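Local coordinates for protein phospholipase C beta (PDB 1JAD) that is the C-terminal part of a phospholipase C beta, an elongated bundle of long helices that pairs with a second copy of itself, at residues T107-K112 against G213-E218; K137-K142 against V180-L185. One frame throughout, in Å; residues are numbered along the deposited sequence.

Interaction 1: residues T107-K112 against G213-E218; sequences TEQTAK and GQLQQE
Leu-215 makes the closest approach here, pointing from helix 161-245 toward Gln-109 on helix 75-155; the two helices run antiparallel. With CG beside its backbone N (chi1 -81°) and CD1 carried outward by a trans second torsion, the leucine lays that one methyl against the amide end of Gln-109, CD1 standing 3.7 Å from Gln-109 CD. The extended glutamine and the leucine cross at about a right angle, and the methyl meets the amide group, not the length of the chain. Leu-215 also rests on Ala-106, while Gln-109 reaches Phe-30 and Leu-34 of helix 28-64. A turn before Leu-215, the carboxylate of Glu-212 is hydrogen-bonded to the Thr-110 hydroxyl. One residue on from the leucine, Gln-216 starts off to the side, but its extended chain brings the amide back toward Thr-107. The approach is distant: Gln-216 CD lies 5.2 Å from Thr-107 OG1, and the CA atoms of Thr-107 and Gln-216 are 8.8 Å apart. The threonine hydroxyl is engaged instead by Lys-129 of the second subunit. The contact itself is thus a van der Waals touch of one methyl on one amide, with a distant amide-hydroxyl approach beside it; directional polar bonds are made by neighbours and the partner chain.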
loop_
_atom_site.group_PDB
_atom_site.type_symbol
_atom_site.label_atom_id
_atom_site.label_comp_id
_atom_site.label_asym_id
_atom_site.label_seq_id
_atom_site.Cartn_x
_atom_site.Cartn_y
_atom_site.Cartn_z
ATOM N N THR A 107 -2.782 15.232 3.072
ATOM C CA THR A 107 -3.254 13.887 3.376
ATOM C C THR A 107 -4.256 13.391 2.317
ATOM O O THR A 107 -4.438 12.185 2.131
ATOM C CB THR A 107 -3.903 13.837 4.790
ATOM O OG1 THR A 107 -2.898 14.066 5.785
ATOM C CG2 THR A 107 -4.560 12.493 5.047
ATOM N N GLU A 108 -4.894 14.317 1.608
ATOM C CA GLU A 108 -5.869 13.937 0.590
ATOM C C GLU A 108 -5.201 13.507 -0.700
ATOM O O GLU A 108 -5.678 12.603 -1.374
ATOM C CB GLU A 108 -6.825 15.103 0.295
ATOM C CG GLU A 108 -7.650 15.579 1.495
ATOM C CD GLU A 108 -8.503 16.804 1.178
ATOM O OE1 GLU A 108 -7.933 17.844 0.778
ATOM O OE2 GLU A 108 -9.739 16.727 1.333
ATOM N N GLN A 109 -4.102 14.164 -1.054
ATOM C CA GLN A 109 -3.390 13.829 -2.279
ATOM C C GLN A 109 -2.760 12.446 -2.122
ATOM O O GLN A 109 -2.858 11.602 -3.017
ATOM C CB GLN A 109 -2.322 14.888 -2.576
ATOM C CG GLN A 109 -2.892 16.300 -2.645
ATOM C CD GLN A 109 -1.869 17.356 -3.036
ATOM O OE1 GLN A 109 -2.147 18.558 -2.970
ATOM N NE2 GLN A 109 -0.686 16.915 -3.456
ATOM N N THR A 110 -2.130 12.205 -0.975
ATOM C CA THR A 110 -1.517 10.909 -0.731
ATOM C C THR A 110 -2.556 9.813 -0.876
ATOM O O THR A 110 -2.343 8.838 -1.600
ATOM C CB THR A 110 -0.881 10.838 0.678
ATOM O OG1 THR A 110 0.265 11.697 0.716
ATOM C CG2 THR A 110 -0.454 9.412 1.019
ATOM N N ALA A 111 -3.687 9.978 -0.199
ATOM C CA ALA A 111 -4.755 8.993 -0.263
ATOM C C ALA A 111 -5.148 8.732 -1.706
ATOM O O ALA A 111 -5.255 7.579 -2.139
ATOM C CB ALA A 111 -5.959 9.480 0.513
ATOM N N LYS A 112 -5.350 9.810 -2.453
ATOM C CA LYS A 112 -5.747 9.691 -3.848
ATOM C C LYS A 112 -4.672 8.989 -4.669
ATOM O O LYS A 112 -4.906 7.913 -5.210
ATOM C CB LYS A 112 -6.034 11.070 -4.449
ATOM C CG LYS A 112 -6.932 11.012 -5.676
ATOM C CD LYS A 112 -8.238 10.310 -5.297
ATOM C CE LYS A 112 -9.262 10.273 -6.428
ATOM N NZ LYS A 112 -10.506 9.574 -5.975
ATOM N N GLY A 213 5.302 15.034 2.773
ATOM C CA GLY A 213 6.166 15.606 3.789
ATOM C C GLY A 213 6.551 17.034 3.460
ATOM O O GLY A 213 6.562 17.915 4.327
ATOM N N GLN A 214 6.858 17.283 2.193
ATOM C CA GLN A 214 7.256 18.616 1.794
ATOM C C GLN A 214 6.081 19.587 1.787
ATOM O O GLN A 214 6.229 20.749 2.179
ATOM C CB GLN A 214 7.968 18.547 0.443
ATOM C CG GLN A 214 9.317 17.830 0.557
ATOM C CD GLN A 214 9.936 17.482 -0.787
ATOM O OE1 GLN A 214 11.040 16.929 -0.853
ATOM N NE2 GLN A 214 9.223 17.796 -1.868
ATOM N N LEU A 215 4.911 19.117 1.364
ATOM C CA LEU A 215 3.735 19.978 1.365
ATOM C C LEU A 215 3.475 20.427 2.795
ATOM O O LEU A 215 3.461 21.627 3.085
ATOM C CB LEU A 215 2.510 19.238 0.826
ATOM C CG LEU A 215 2.368 19.137 -0.696
ATOM C CD1 LEU A 215 1.154 18.285 -1.054
ATOM C CD2 LEU A 215 2.218 20.538 -1.284
ATOM N N GLN A 216 3.295 19.459 3.693
ATOM C CA GLN A 216 3.042 19.763 5.096
ATOM C C GLN A 216 4.089 20.740 5.638
ATOM O O GLN A 216 3.762 21.722 6.310
ATOM C CB GLN A 216 3.018 18.460 5.901
ATOM C CG GLN A 216 2.008 17.481 5.332
ATOM C CD GLN A 216 1.762 16.271 6.205
ATOM O OE1 GLN A 216 2.692 15.550 6.571
ATOM N NE2 GLN A 216 0.491 16.032 6.533
ATOM N N GLN A 217 5.350 20.467 5.322
ATOM C CA GLN A 217 6.462 21.313 5.726
ATOM C C GLN A 217 6.176 22.746 5.287
ATOM O O GLN A 217 6.269 23.686 6.078
ATOM C CB GLN A 217 7.733 20.794 5.053
ATOM C CG GLN A 217 9.005 21.585 5.291
ATOM C CD GLN A 217 10.209 20.897 4.649
ATOM O OE1 GLN A 217 10.209 20.612 3.443
ATOM N NE2 GLN A 217 11.239 20.620 5.452
ATOM N N GLU A 218 5.824 22.899 4.014
ATOM C CA GLU A 218 5.504 24.202 3.443
ATOM C C GLU A 218 4.307 24.873 4.134
ATOM O O GLU A 218 4.320 26.070 4.406
ATOM C CB GLU A 218 5.236 24.034 1.948
ATOM C CG GLU A 218 6.511 23.926 1.120
ATOM C CD GLU A 218 6.290 23.338 -0.265
ATOM O OE1 GLU A 218 5.291 23.707 -0.925
ATOM O OE2 GLU A 218 7.135 22.515 -0.697
#

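Interaction 2: residues K137-K142 against V180-L185; sequences KDIKKK and VQTIKL
Ile-139 and Thr-182 form the closer half of this contact between antiparallel helices, with their CA atoms 7.8 Å apart and both side chains starting out toward the opposite helix. The branch that touches is the isoleucine CG2, anti to its own backbone N because CG1 sits beside it (chi1 -73°). It comes against the threonine at two atoms, 3.7 Å from Thr-182 OG1 and 4.0 Å from Thr-182 CB. The hydroxyl facing this methyl has its polar partners in its own helix: chi1 of 44° tucks OG1 between its own N and carbonyl carbon, where its single proton is shared between, or goes to one of, the carbonyl oxygens of Glu-178 and Val-179, one turn earlier.

The other half is slacker. Lys-140 and Ile-183 cross obliquely and meet at a single pair of atoms, Lys-140 CD lying 4.1 Å from Ile-183 CD1. Ile-183 sets out to one side of the opposite helix, and its extended end, with CD1 trans, closes the distance. Lys-140 bends at its third torsion (chi3 -68°), offering its aliphatic middle to the isoleucine while its ammonium group goes on to a salt bridge with Asp-96 of the second subunit.

Around the contact, Val-10 from the N-terminal loop packs on Ile-139, Thr-182 and Ile-183 reach Leu-143 and Ile-136 of helix 75-155, and Tyr-223 of the second subunit covers Ile-183, so the N-terminal loop and the partner chain both pack against the helix pair here.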
loop_
_atom_site.group_PDB
_atom_site.type_symbol
_atom_site.label_atom_id
_atom_site.label_comp_id
_atom_site.label_asym_id
_atom_site.label_seq_id
_atom_site.Cartn_x
_atom_site.Cartn_y
_atom_site.Cartn_z
ATOM N N LYS A 137 2.872 -22.848 -19.542
ATOM C CA LYS A 137 1.939 -23.623 -20.342
ATOM C C LYS A 137 2.545 -23.970 -21.701
ATOM O O LYS A 137 2.532 -25.129 -22.123
ATOM C CB LYS A 137 0.616 -22.862 -20.539
ATOM C CG LYS A 137 -0.521 -23.764 -21.004
ATOM C CD LYS A 137 -1.854 -23.045 -21.224
ATOM C CE LYS A 137 -1.844 -22.201 -22.495
ATOM N NZ LYS A 137 -3.189 -21.612 -22.806
ATOM N N ASP A 138 3.083 -22.966 -22.384
ATOM C CA ASP A 138 3.668 -23.190 -23.697
ATOM C C ASP A 138 4.989 -23.984 -23.629
ATOM O O ASP A 138 5.381 -24.661 -24.575
ATOM C CB ASP A 138 3.800 -21.840 -24.407
ATOM C CG ASP A 138 2.420 -21.221 -24.730
ATOM O OD1 ASP A 138 1.660 -21.819 -25.532
ATOM O OD2 ASP A 138 2.073 -20.153 -24.176
ATOM N N ILE A 139 5.662 -23.925 -22.495
ATOM C CA ILE A 139 6.880 -24.699 -22.315
ATOM C C ILE A 139 6.474 -26.176 -22.299
ATOM O O ILE A 139 7.096 -27.017 -22.956
ATOM C CB ILE A 139 7.566 -24.335 -20.976
ATOM C CG1 ILE A 139 8.196 -22.952 -21.084
ATOM C CG2 ILE A 139 8.599 -25.378 -20.605
ATOM C CD1 ILE A 139 9.217 -22.869 -22.166
ATOM N N LYS A 140 5.413 -26.488 -21.558
ATOM C CA LYS A 140 4.942 -27.859 -21.474
ATOM C C LYS A 140 4.441 -28.358 -22.813
ATOM O O LYS A 140 4.545 -29.550 -23.118
ATOM C CB LYS A 140 3.852 -27.998 -20.401
ATOM C CG LYS A 140 4.309 -27.547 -19.021
ATOM C CD LYS A 140 3.613 -28.285 -17.879
ATOM C CE LYS A 140 2.139 -27.974 -17.741
ATOM N NZ LYS A 140 1.524 -28.798 -16.647
ATOM N N LYS A 141 3.909 -27.453 -23.626
ATOM C CA LYS A 141 3.420 -27.847 -24.941
ATOM C C LYS A 141 4.576 -28.193 -25.876
ATOM O O LYS A 141 4.532 -29.205 -26.572
ATOM C CB LYS A 141 2.572 -26.737 -25.563
ATOM C CG LYS A 141 1.239 -26.491 -24.870
ATOM C CD LYS A 141 0.439 -25.427 -25.623
ATOM C CE LYS A 141 -0.891 -25.124 -24.943
ATOM N NZ LYS A 141 -1.673 -24.070 -25.674
ATOM N N LYS A 142 5.601 -27.343 -25.909
ATOM C CA LYS A 142 6.761 -27.595 -26.758
ATOM C C LYS A 142 7.483 -28.845 -26.292
ATOM O O LYS A 142 7.733 -29.752 -27.062
ATOM C CB LYS A 142 7.757 -26.428 -26.715
ATOM C CG LYS A 142 7.270 -25.134 -27.336
ATOM C CD LYS A 142 8.366 -24.072 -27.289
ATOM C CE LYS A 142 7.897 -22.750 -27.892
ATOM N NZ LYS A 142 6.733 -22.163 -27.154
ATOM N N VAL A 180 9.889 -30.220 -15.187
ATOM C CA VAL A 180 10.058 -29.869 -13.778
ATOM C C VAL A 180 11.166 -28.841 -13.585
ATOM O O VAL A 180 10.991 -27.812 -12.923
ATOM C CB VAL A 180 10.396 -31.127 -12.923
ATOM C CG1 VAL A 180 10.805 -30.718 -11.493
ATOM C CG2 VAL A 180 9.171 -32.033 -12.863
ATOM N N GLN A 181 12.322 -29.128 -14.154
ATOM C CA GLN A 181 13.437 -28.204 -14.030
ATOM C C GLN A 181 13.133 -26.890 -14.749
ATOM O O GLN A 181 13.526 -25.822 -14.278
ATOM C CB GLN A 181 14.712 -28.840 -14.596
ATOM C CG GLN A 181 15.150 -30.079 -13.846
ATOM C CD GLN A 181 15.289 -29.829 -12.364
ATOM O OE1 GLN A 181 15.913 -28.854 -11.951
ATOM N NE2 GLN A 181 14.719 -30.719 -11.548
ATOM N N THR A 182 12.446 -26.950 -15.889
ATOM C CA THR A 182 12.152 -25.707 -16.591
ATOM C C THR A 182 11.142 -24.896 -15.788
ATOM O O THR A 182 11.262 -23.676 -15.678
ATOM C CB THR A 182 11.632 -25.954 -18.035
ATOM O OG1 THR A 182 10.668 -27.007 -18.025
ATOM C CG2 THR A 182 12.762 -26.328 -18.972
ATOM N N ILE A 183 10.157 -25.569 -15.202
ATOM C CA ILE A 183 9.164 -24.868 -14.394
ATOM C C ILE A 183 9.830 -24.285 -13.162
ATOM O O ILE A 183 9.403 -23.273 -12.629
ATOM C CB ILE A 183 8.035 -25.806 -13.950
ATOM C CG1 ILE A 183 7.104 -26.084 -15.130
ATOM C CG2 ILE A 183 7.284 -25.200 -12.761
ATOM C CD1 ILE A 183 5.969 -27.022 -14.774
ATOM N N LYS A 184 10.891 -24.938 -12.715
ATOM C CA LYS A 184 11.647 -24.498 -11.548
ATOM C C LYS A 184 12.443 -23.243 -11.912
ATOM O O LYS A 184 12.660 -22.350 -11.083
ATOM C CB LYS A 184 12.572 -25.639 -11.131
ATOM C CG LYS A 184 13.278 -25.472 -9.832
ATOM C CD LYS A 184 13.839 -26.820 -9.416
ATOM C CE LYS A 184 14.549 -26.714 -8.065
ATOM N NZ LYS A 184 15.084 -28.049 -7.621
ATOM N N LEU A 185 12.847 -23.165 -13.177
ATOM C CA LEU A 185 13.611 -22.027 -13.676
ATOM C C LEU A 185 12.773 -20.742 -13.801
ATOM O O LEU A 185 13.097 -19.717 -13.202
ATOM C CB LEU A 185 14.216 -22.380 -15.033
ATOM C CG LEU A 185 15.023 -21.263 -15.690
ATOM C CD1 LEU A 185 16.270 -20.916 -14.846
ATOM C CD2 LEU A 185 15.403 -21.710 -17.068
#

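In the fold
Both interactions join the same two long helices, 75-155 and 161-245, which fold back on each other as an antiparallel hairpin. Interaction 2 lies nearer the turn and is nested within the chain loop that interaction 1 closes. Their centres are about 47 Å apart and their nearest atoms about 34 Å, so they do not touch and are linked through the rods of helix between them. Interaction 1 is about 8 Å from the centre of the chain, where helix 28-64 packs as a third helix; interaction 2 is about 39 Å from it, beside the N-terminal loop. The second subunit touches both.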